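Local coordinates for hypothetical protein jhp0584 (Helicobacter pylori J99, PDB 4R7K) that is of unknown function but belongs to the SRPBCC superfamily, whose helix-grip fold often encloses a pocket for hydrophobic ligands, at residues G178-A181 with W182-L186; K36-P39 with G40-D43; I80-Y83 with H84-N87; E113-D116 with A117-R120. One frame throughout, in Å; residues are numbered along the deposited sequence.

Interaction 1 of 4, residues G178-A181 with W182-L186; sequences GHQA and WLDGL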
loop_
_atom_site.group_PDB
_atom_site.type_symbol
_atom_site.label_atom_id
_atom_site.label_comp_id
_atom_site.label_asym_id
_atom_site.label_seq_id
_atom_site.Cartn_x
_atom_site.Cartn_y
_atom_site.Cartn_z
ATOM N N GLY A 178 0.709 -4.466 -6.572
ATOM C CA GLY A 178 1.591 -5.517 -7.076
ATOM C C GLY A 178 2.044 -5.209 -8.501
ATOM O O GLY A 178 3.216 -5.312 -8.830
ATOM N N HIS A 179 1.113 -4.821 -9.344
ATOM C CA HIS A 179 1.474 -4.507 -10.720
ATOM C C HIS A 179 2.333 -3.274 -10.836
ATOM O O HIS A 179 3.247 -3.207 -11.699
ATOM C CB HIS A 179 0.245 -4.430 -11.572
ATOM C CG HIS A 179 -0.290 -5.777 -11.930
ATOM N ND1 HIS A 179 -1.210 -5.963 -12.933
ATOM C CD2 HIS A 179 0.072 -7.014 -11.510
ATOM C CE1 HIS A 179 -1.481 -7.255 -13.040
ATOM N NE2 HIS A 179 -0.695 -7.916 -12.208
ATOM N N GLN A 180 2.117 -2.317 -9.943
ATOM C CA GLN A 180 2.980 -1.140 -9.933
ATOM C C GLN A 180 4.394 -1.571 -9.610
ATOM O O GLN A 180 5.369 -1.009 -10.147
ATOM C CB GLN A 180 2.523 -0.125 -8.903
ATOM C CG GLN A 180 3.169 1.224 -9.098
ATOM C CD GLN A 180 2.754 1.914 -10.395
ATOM O OE1 GLN A 180 1.640 1.724 -10.919
ATOM N NE2 GLN A 180 3.627 2.771 -10.889
ATOM N N ALA A 181 4.519 -2.507 -8.669
ATOM C CA ALA A 181 5.843 -3.022 -8.296
ATOM C C ALA A 181 6.517 -3.738 -9.470
ATOM O O ALA A 181 7.742 -3.685 -9.611
ATOM C CB ALA A 181 5.758 -3.950 -7.079
ATOM N N TRP A 182 5.716 -4.412 -10.301
ATOM C CA TRP A 182 6.232 -5.114 -11.480
ATOM C C TRP A 182 6.816 -4.060 -12.411
ATOM O O TRP A 182 7.965 -4.184 -12.840
ATOM C CB TRP A 182 5.136 -5.871 -12.242
ATOM C CG TRP A 182 5.670 -6.955 -13.177
ATOM C CD1 TRP A 182 6.832 -6.922 -13.897
ATOM C CD2 TRP A 182 4.996 -8.169 -13.566
ATOM N NE1 TRP A 182 6.970 -8.076 -14.629
ATOM C CE2 TRP A 182 5.856 -8.857 -14.445
ATOM C CE3 TRP A 182 3.779 -8.776 -13.188
ATOM C CZ2 TRP A 182 5.528 -10.101 -14.993
ATOM C CZ3 TRP A 182 3.460 -10.028 -13.733
ATOM C CH2 TRP A 182 4.333 -10.672 -14.609
ATOM N N LEU A 183 6.050 -3.001 -12.684
ATOM C CA LEU A 183 6.528 -1.933 -13.569
ATOM C C LEU A 183 7.741 -1.211 -13.011
ATOM O O LEU A 183 8.695 -0.966 -13.743
ATOM C CB LEU A 183 5.441 -0.888 -13.873
ATOM C CG LEU A 183 4.168 -1.352 -14.574
ATOM C CD1 LEU A 183 3.303 -0.164 -14.828
ATOM C CD2 LEU A 183 4.478 -1.994 -15.915
ATOM N N ASP A 184 7.728 -0.886 -11.709
ATOM C CA ASP A 184 8.848 -0.145 -11.135
ATOM C C ASP A 184 10.105 -1.011 -11.185
ATOM O O ASP A 184 11.202 -0.504 -11.435
ATOM C CB ASP A 184 8.546 0.304 -9.714
ATOM C CG ASP A 184 7.442 1.390 -9.648
ATOM O OD1 ASP A 184 7.120 2.040 -10.669
ATOM O OD2 ASP A 184 6.922 1.587 -8.546
ATOM N N GLY A 185 9.945 -2.315 -10.968
ATOM C CA GLY A 185 11.060 -3.221 -11.014
ATOM C C GLY A 185 11.623 -3.360 -12.417
ATOM O O GLY A 185 12.840 -3.332 -12.622
ATOM N N LEU A 186 10.734 -3.509 -13.376
ATOM C CA LEU A 186 11.124 -3.621 -14.799
ATOM C C LEU A 186 11.932 -2.398 -15.238
ATOM O O LEU A 186 12.956 -2.505 -15.909
ATOM C CB LEU A 186 9.844 -3.797 -15.628
ATOM C CG LEU A 186 9.949 -3.861 -17.138
ATOM C CD1 LEU A 186 10.962 -4.902 -17.584
ATOM C CD2 LEU A 186 8.585 -4.185 -17.689
#

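Interaction 2 of 4, residues K36-P39 with G40-D43; sequences KWIP and GETD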
loop_
_atom_site.group_PDB
_atom_site.type_symbol
_atom_site.label_atom_id
_atom_site.label_comp_id
_atom_site.label_asym_id
_atom_site.label_seq_id
_atom_site.Cartn_x
_atom_site.Cartn_y
_atom_site.Cartn_z
ATOM N N LYS A 36 -14.450 -11.446 -24.522
ATOM C CA LYS A 36 -14.627 -12.018 -23.201
ATOM C C LYS A 36 -13.970 -11.247 -22.043
ATOM O O LYS A 36 -14.406 -11.356 -20.895
ATOM C CB LYS A 36 -14.051 -13.436 -23.283
ATOM C CG LYS A 36 -13.891 -14.172 -21.996
ATOM C CD LYS A 36 -13.433 -15.593 -22.271
ATOM C CE LYS A 36 -13.220 -16.324 -20.964
ATOM N NZ LYS A 36 -12.728 -17.722 -21.166
ATOM N N TRP A 37 -12.916 -10.493 -22.344
ATOM C CA TRP A 37 -12.101 -9.820 -21.331
ATOM C C TRP A 37 -12.226 -8.308 -21.276
ATOM O O TRP A 37 -11.559 -7.667 -20.435
ATOM C CB TRP A 37 -10.636 -10.169 -21.581
ATOM C CG TRP A 37 -10.382 -11.631 -21.431
ATOM C CD1 TRP A 37 -10.087 -12.515 -22.414
ATOM C CD2 TRP A 37 -10.479 -12.391 -20.218
ATOM N NE1 TRP A 37 -9.969 -13.775 -21.893
ATOM C CE2 TRP A 37 -10.213 -13.731 -20.545
ATOM C CE3 TRP A 37 -10.768 -12.067 -18.900
ATOM C CZ2 TRP A 37 -10.205 -14.752 -19.590
ATOM C CZ3 TRP A 37 -10.723 -13.080 -17.934
ATOM C CH2 TRP A 37 -10.476 -14.398 -18.282
ATOM N N ILE A 38 -13.055 -7.749 -22.155
ATOM C CA ILE A 38 -13.252 -6.278 -22.242
ATOM C C ILE A 38 -13.440 -5.643 -20.853
ATOM O O ILE A 38 -14.261 -6.070 -20.081
ATOM C CB ILE A 38 -14.418 -5.923 -23.177
ATOM C CG1 ILE A 38 -14.025 -6.237 -24.621
ATOM C CG2 ILE A 38 -14.771 -4.430 -23.111
ATOM C CD1 ILE A 38 -15.161 -6.123 -25.585
ATOM N N PRO A 39 -12.642 -4.645 -20.540
ATOM C CA PRO A 39 -12.697 -3.973 -19.268
ATOM C C PRO A 39 -14.105 -3.468 -18.976
ATOM O O PRO A 39 -14.765 -2.860 -19.836
ATOM C CB PRO A 39 -11.661 -2.851 -19.437
ATOM C CG PRO A 39 -10.639 -3.456 -20.370
ATOM C CD PRO A 39 -11.457 -4.246 -21.327
ATOM N N GLY A 40 -14.574 -3.779 -17.787
ATOM C CA GLY A 40 -15.928 -3.447 -17.366
ATOM C C GLY A 40 -16.913 -4.573 -17.594
ATOM O O GLY A 40 -18.017 -4.525 -17.064
ATOM N N GLU A 41 -16.545 -5.564 -18.411
ATOM C CA GLU A 41 -17.429 -6.726 -18.654
ATOM C C GLU A 41 -17.035 -7.941 -17.781
ATOM O O GLU A 41 -17.647 -8.979 -17.889
ATOM C CB GLU A 41 -17.409 -7.135 -20.120
ATOM C CG GLU A 41 -17.822 -6.020 -21.086
ATOM C CD GLU A 41 -19.306 -5.728 -21.051
ATOM O OE1 GLU A 41 -20.058 -6.598 -20.548
ATOM O OE2 GLU A 41 -19.727 -4.639 -21.542
ATOM N N THR A 42 -15.994 -7.813 -16.954
ATOM C CA THR A 42 -15.544 -8.904 -16.085
ATOM C C THR A 42 -15.700 -8.519 -14.590
ATOM O O THR A 42 -16.474 -7.605 -14.243
ATOM C CB THR A 42 -14.116 -9.323 -16.425
ATOM O OG1 THR A 42 -13.239 -8.229 -16.215
ATOM C CG2 THR A 42 -14.016 -9.777 -17.877
ATOM N N ASP A 43 -14.966 -9.186 -13.712
ATOM C CA ASP A 43 -15.153 -9.027 -12.261
ATOM C C ASP A 43 -14.145 -8.106 -11.613
ATOM O O ASP A 43 -14.393 -7.600 -10.525
ATOM C CB ASP A 43 -15.134 -10.415 -11.605
ATOM C CG ASP A 43 -16.334 -11.283 -12.043
ATOM O OD1 ASP A 43 -17.473 -10.775 -11.986
ATOM O OD2 ASP A 43 -16.134 -12.460 -12.446
#

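Interaction 3 of 4, residues I80-Y83 with H84-N87; sequences IHMY and HQDN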
loop_
_atom_site.group_PDB
_atom_site.type_symbol
_atom_site.label_atom_id
_atom_site.label_comp_id
_atom_site.label_asym_id
_atom_site.label_seq_id
_atom_site.Cartn_x
_atom_site.Cartn_y
_atom_site.Cartn_z
ATOM N N ILE A 80 9.482 -20.028 -12.317
ATOM C CA ILE A 80 8.769 -20.084 -13.593
ATOM C C ILE A 80 9.099 -21.403 -14.276
ATOM O O ILE A 80 10.094 -22.049 -13.936
ATOM C CB ILE A 80 9.167 -18.932 -14.517
ATOM C CG1 ILE A 80 10.662 -19.022 -14.864
ATOM C CG2 ILE A 80 8.848 -17.600 -13.857
ATOM C CD1 ILE A 80 11.080 -18.141 -16.018
ATOM N N HIS A 81 8.283 -21.784 -15.254
ATOM C CA HIS A 81 8.486 -23.027 -15.995
ATOM C C HIS A 81 7.807 -22.977 -17.363
ATOM O O HIS A 81 6.617 -22.684 -17.446
ATOM C CB HIS A 81 7.945 -24.209 -15.185
ATOM C CG HIS A 81 8.111 -25.534 -15.860
ATOM N ND1 HIS A 81 9.325 -26.179 -15.935
ATOM C CD2 HIS A 81 7.214 -26.345 -16.473
ATOM C CE1 HIS A 81 9.175 -27.323 -16.581
ATOM N NE2 HIS A 81 7.904 -27.445 -16.920
HETATM N N MSE A 82 8.572 -23.233 -18.430
HETATM C CA MSE A 82 8.031 -23.276 -19.797
HETATM C C MSE A 82 7.873 -24.761 -20.080
HETATM O O MSE A 82 8.820 -25.533 -19.989
HETATM C CB MSE A 82 8.891 -22.489 -20.805
HETATM C CG MSE A 82 8.390 -21.030 -21.037
HETATM SE SE MSE A 82 8.906 -19.964 -19.485
HETATM C CE MSE A 82 7.940 -18.281 -19.823
ATOM N N TYR A 83 6.655 -25.179 -20.389
ATOM C CA TYR A 83 6.356 -26.590 -20.607
ATOM C C TYR A 83 6.935 -27.225 -21.869
ATOM O O TYR A 83 7.263 -28.408 -21.860
ATOM C CB TYR A 83 4.842 -26.806 -20.619
ATOM C CG TYR A 83 4.187 -26.698 -19.275
ATOM C CD1 TYR A 83 3.742 -25.474 -18.796
ATOM C CD2 TYR A 83 3.972 -27.828 -18.495
ATOM C CE1 TYR A 83 3.121 -25.372 -17.564
ATOM C CE2 TYR A 83 3.349 -27.738 -17.258
ATOM C CZ TYR A 83 2.925 -26.499 -16.801
ATOM O OH TYR A 83 2.302 -26.383 -15.576
ATOM N N HIS A 84 7.066 -26.471 -22.957
ATOM C CA HIS A 84 7.511 -27.105 -24.214
ATOM C C HIS A 84 8.535 -26.307 -24.994
ATOM O O HIS A 84 8.622 -26.425 -26.216
ATOM C CB HIS A 84 6.285 -27.391 -25.080
ATOM C CG HIS A 84 5.187 -28.087 -24.334
ATOM N ND1 HIS A 84 3.966 -27.499 -24.080
ATOM C CD2 HIS A 84 5.157 -29.290 -23.716
ATOM C CE1 HIS A 84 3.217 -28.327 -23.372
ATOM N NE2 HIS A 84 3.916 -29.422 -23.141
ATOM N N GLN A 85 9.325 -25.513 -24.282
ATOM C CA GLN A 85 10.359 -24.710 -24.902
ATOM C C GLN A 85 11.587 -24.965 -24.141
ATOM O O GLN A 85 11.526 -25.162 -22.935
ATOM C CB GLN A 85 10.090 -23.197 -24.752
ATOM C CG GLN A 85 8.716 -22.751 -25.137
ATOM C CD GLN A 85 8.629 -21.264 -25.368
ATOM O OE1 GLN A 85 7.774 -20.826 -26.107
ATOM N NE2 GLN A 85 9.544 -20.485 -24.779
ATOM N N ASP A 86 12.715 -24.866 -24.822
ATOM C CA ASP A 86 14.011 -25.072 -24.198
ATOM C C ASP A 86 14.571 -23.745 -23.714
ATOM O O ASP A 86 15.744 -23.632 -23.397
ATOM C CB ASP A 86 14.974 -25.760 -25.185
ATOM C CG ASP A 86 15.046 -25.050 -26.549
ATOM O OD1 ASP A 86 14.303 -24.054 -26.765
ATOM O OD2 ASP A 86 15.829 -25.519 -27.416
ATOM N N ASN A 87 13.714 -22.735 -23.630
ATOM C CA ASN A 87 14.145 -21.420 -23.217
ATOM C C ASN A 87 13.013 -20.729 -22.463
ATOM O O ASN A 87 11.889 -21.238 -22.408
ATOM C CB ASN A 87 14.560 -20.623 -24.450
ATOM C CG ASN A 87 13.410 -20.412 -25.416
ATOM O OD1 ASN A 87 12.467 -19.670 -25.127
ATOM N ND2 ASN A 87 13.484 -21.061 -26.573
#

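Interaction 4 of 4, residues E113-D116 with A117-R120; sequences ELKD and AILR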
loop_
_atom_site.group_PDB
_atom_site.type_symbol
_atom_site.label_atom_id
_atom_site.label_comp_id
_atom_site.label_asym_id
_atom_site.label_seq_id
_atom_site.Cartn_x
_atom_site.Cartn_y
_atom_site.Cartn_z
ATOM N N GLU A 113 3.011 -9.472 -30.606
ATOM C CA GLU A 113 3.315 -8.713 -31.801
ATOM C C GLU A 113 4.409 -7.722 -31.441
ATOM O O GLU A 113 4.197 -6.791 -30.656
ATOM C CB GLU A 113 2.074 -7.993 -32.299
ATOM C CG GLU A 113 2.311 -7.260 -33.614
ATOM C CD GLU A 113 1.035 -6.685 -34.226
ATOM O OE1 GLU A 113 0.969 -6.571 -35.474
ATOM O OE2 GLU A 113 0.094 -6.367 -33.472
ATOM N N LEU A 114 5.599 -7.938 -31.991
ATOM C CA LEU A 114 6.741 -7.092 -31.690
ATOM C C LEU A 114 7.192 -6.383 -32.942
ATOM O O LEU A 114 7.573 -7.025 -33.914
ATOM C CB LEU A 114 7.886 -7.931 -31.123
ATOM C CG LEU A 114 9.216 -7.193 -30.861
ATOM C CD1 LEU A 114 9.048 -6.037 -29.874
ATOM C CD2 LEU A 114 10.281 -8.167 -30.367
ATOM N N LYS A 115 7.143 -5.057 -32.898
ATOM C CA LYS A 115 7.573 -4.193 -33.995
ATOM C C LYS A 115 8.754 -3.359 -33.494
ATOM O O LYS A 115 9.094 -3.400 -32.293
ATOM C CB LYS A 115 6.411 -3.310 -34.475
ATOM C CG LYS A 115 5.194 -4.138 -34.870
ATOM C CD LYS A 115 4.285 -3.452 -35.880
ATOM C CE LYS A 115 3.515 -2.294 -35.283
ATOM N NZ LYS A 115 2.858 -1.521 -36.377
ATOM N N ASP A 116 9.382 -2.607 -34.397
ATOM C CA ASP A 116 10.540 -1.766 -34.038
ATOM C C ASP A 116 10.265 -0.820 -32.864
ATOM O O ASP A 116 11.162 -0.490 -32.127
ATOM C CB ASP A 116 10.980 -0.888 -35.228
ATOM C CG ASP A 116 11.632 -1.683 -36.350
ATOM O OD1 ASP A 116 11.942 -2.872 -36.145
ATOM O OD2 ASP A 116 11.863 -1.100 -37.436
ATOM N N ALA A 117 9.035 -0.361 -32.713
ATOM C CA ALA A 117 8.749 0.613 -31.664
ATOM C C ALA A 117 7.559 0.313 -30.755
ATOM O O ALA A 117 7.181 1.155 -29.979
ATOM C CB ALA A 117 8.572 1.978 -32.290
ATOM N N ILE A 118 7.006 -0.879 -30.846
ATOM C CA ILE A 118 5.880 -1.252 -30.015
ATOM C C ILE A 118 5.762 -2.763 -29.863
ATOM O O ILE A 118 5.940 -3.543 -30.828
ATOM C CB ILE A 118 4.566 -0.651 -30.553
ATOM C CG1 ILE A 118 3.401 -1.112 -29.681
ATOM C CG2 ILE A 118 4.388 -1.014 -32.012
ATOM C CD1 ILE A 118 2.061 -0.434 -29.933
ATOM N N LEU A 119 5.517 -3.168 -28.620
ATOM C CA LEU A 119 5.285 -4.539 -28.276
ATOM C C LEU A 119 3.892 -4.658 -27.708
ATOM O O LEU A 119 3.502 -3.899 -26.827
ATOM C CB LEU A 119 6.257 -5.028 -27.182
ATOM C CG LEU A 119 5.889 -6.387 -26.555
ATOM C CD1 LEU A 119 6.017 -7.476 -27.591
ATOM C CD2 LEU A 119 6.759 -6.734 -25.341
ATOM N N ARG A 120 3.165 -5.647 -28.184
ATOM C CA ARG A 120 1.906 -6.064 -27.604
ATOM C C ARG A 120 2.061 -7.512 -27.171
ATOM O O ARG A 120 2.367 -8.406 -27.982
ATOM C CB ARG A 120 0.784 -5.921 -28.604
ATOM C CG ARG A 120 0.452 -4.463 -28.905
ATOM C CD ARG A 120 -0.439 -4.386 -30.152
ATOM N NE ARG A 120 -0.823 -3.018 -30.485
ATOM C CZ ARG A 120 -1.839 -2.382 -29.926
ATOM N NH1 ARG A 120 -2.541 -2.958 -28.967
ATOM N NH2 ARG A 120 -2.125 -1.158 -30.292
HETATM O O HOH W 1 3.128 -4.378 -31.755
#

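Interaction 1 of 4, residues G178-A181 with W182-L186
The indole of Trp182 and the imidazole of His179 meet at 4.4 Å, Trp182 CE3 to His179 CD2, with the histidine carbon near the plane of the indole, at its edge. This lies on helix 174-190, the long C-terminal helix that packs on the antiparallel sheet, as in the helix-grip fold. With chi1 at -161° the Trp182 indole swings away from the backbone N and out from the helix into an aromatic cluster. Tryptophan suits the place because its large ring can stack on Tyr74 and still meet Trp70 and Trp141 edge-to-face, while His179 stacks on His139.

One step on, Leu183 is a compact apolar residue facing strands 44-53 and 150-160. Gln180 and Asp184, one turn apart, cross with amide and carboxylate planes turned 70° against each other. Gln180 NE2 stays 3.6 Å from Asp184 OD1 without a hydrogen bond, and Gln180 OE1 accepts one from Asn48. The small side chain of Ala181 leaves room for Val171 of a third subunit to pack on it. The helical bonds are regular: Leu183 N reaches His179 O at 3.0 Å, and Gly185 N reaches Ala181 O at 2.9 Å, bent to 152° at the hydrogen.

Interaction 2 of 4, residues K36-P39 with G40-D43
Trp37 and Thr42 meet through apolar atoms. The methyl CG2 of Thr42 comes obliquely to Trp37 CE3 at 4.1 Å, the two side chains crossing at about a right angle. The same methyl lies 3.4 Å from Lys36 O. Thr42 is turned this way because OG1 takes the position between backbone N and carbonyl carbon (chi1 62°), leaving CG2 for the indole and OG1 for the hydroxyl of Ser158. A beta-branched threonine thus serves both needs. Lys36 CG lies over one face of the indole, 3.9 Å above the plane of the Trp37 ring and offset toward its rim, and the ring also stacks with Tyr138. Ile38 and Glu41 run side by side in the same direction, with Ile38 CG2 4.0 Å from Glu41 CG, so the glutamate contributes its methylenes here.

Of charged interactions, the carboxylate of Glu41 forms a salt bridge with Lys53 of a second subunit. Arg150 of that subunit bonds to Pro39 O, which places the loop at an interface of the assembly.

One backbone hydrogen bond joins the two segments, from Glu41 N to Ile38 O at 2.9 Å, 156° at the hydrogen. It closes a type II beta turn over Pro39 and Gly40. Proline's ring suits the second place, since its phi is already fixed near the required value, and glycine the third, where phi is 94° and a CB would run into Pro39 O: the classic Pro-Gly pairing of a type II turn.

Interaction 3 of 4, residues I80-Y83 with H84-N87
Tyr83 and His84 meet through a CH-pi contact: Tyr83 CB sits over one face of the His84 imidazole, 3.6 Å from its centroid and only 12° off the ring normal. The histidine gets there because its CG lies anti to the carbonyl carbon, beside the backbone N (chi1 -49°), which folds the ring back over the preceding residue. The tyrosine ring leads the other way, with His81 CD2 centred over one face 4.0 Å above it, and its hydroxyl makes a weak hydrogen bond to Glu106.

Farther round this irregular loop, Met82, modelled as selenomethionine, bends at chi2. Its CB lies 3.6 Å from Asn87 O, and its CG is 4.0 Å from Gln85 NE2. A long, flexible apolar chain suits this buried spot, where Leu90 also packs on it. Gln85 is extended beyond CG (chi2 -163°), which brings its amide to three partners: NE2 gives a weak bond to Asn87 O at 3.4 Å and another bond to Ile89 O, while OE1 pairs with Thr94.

Amide side chains bonding to backbone and hydroxyl groups probably supplement the backbone pairing of Tyr83 with Arg95 in holding the loop's shape.

Interaction 4 of 4, residues E113-D116 with A117-R120
Glu113 and Arg120 face each other as an antiparallel hydrogen-bonded pair near the tight end of a beta hairpin. Glu113 N gives its hydrogen to Arg120 O at 2.9 Å, and Arg120 N returns one to Glu113 O, also at 2.9 Å and nearly straight (171°). Nearer the turn, Lys115 N bonds to Ile118 O at 2.8 Å, and Asp116 and Ala117 carry the chain round. A water bridges the strands by donating to both Glu113 O (2.9 Å) and Ile118 O. Between the Glu113–Arg120 pair and the Lys115–Ile118 bond, Leu114 and Leu119 form the non-hydrogen-bonded pair; Leu114 CD1 comes 4.0 Å from Leu119 CB, the two side chains crossing obliquely. Branched apolar residues suit this face because Val61 of helix 57-65 packs on both. Beside the turn, Lys115 and Ile118 lie alongside each other, CE of the lysine 3.6 Å from CG2 of the isoleucine, which lets a charged residue lend its methylenes to apolar packing.

In the next shell, Glu113 OE2 forms a salt bridge with Arg32, and Arg120 NH1 bonds to Ala30 O.

Glu113 OE2 lies 4.6 Å from Arg120 NE, well out of the guanidinium plane. Their attraction is therefore probably electrostatic at a distance, and the carboxylate may also ease the closeness of Arg120 to Arg32.

In the fold
From the N terminus, interaction 2 comes first, turning the loop after strand 27-29 and leading the chain into strand 44-53, outermost in the sheet of this chain. Interaction 3 follows in the long loop between helix 70-73 and strand 99-100, with nearest atoms about 17 Å from interaction 2. Interaction 4 closes the hairpin of strands 103-114 and 118-126, between two inner strands of the sheet, and interaction 1 lies last, on helix 174-190, which packs against strands 44-53 and 150-160. All four are local and in series, so none nests or crosses. Interaction 1 approaches interactions 3 and 4 most closely, about 8 Å between nearest atoms in each case, without touching.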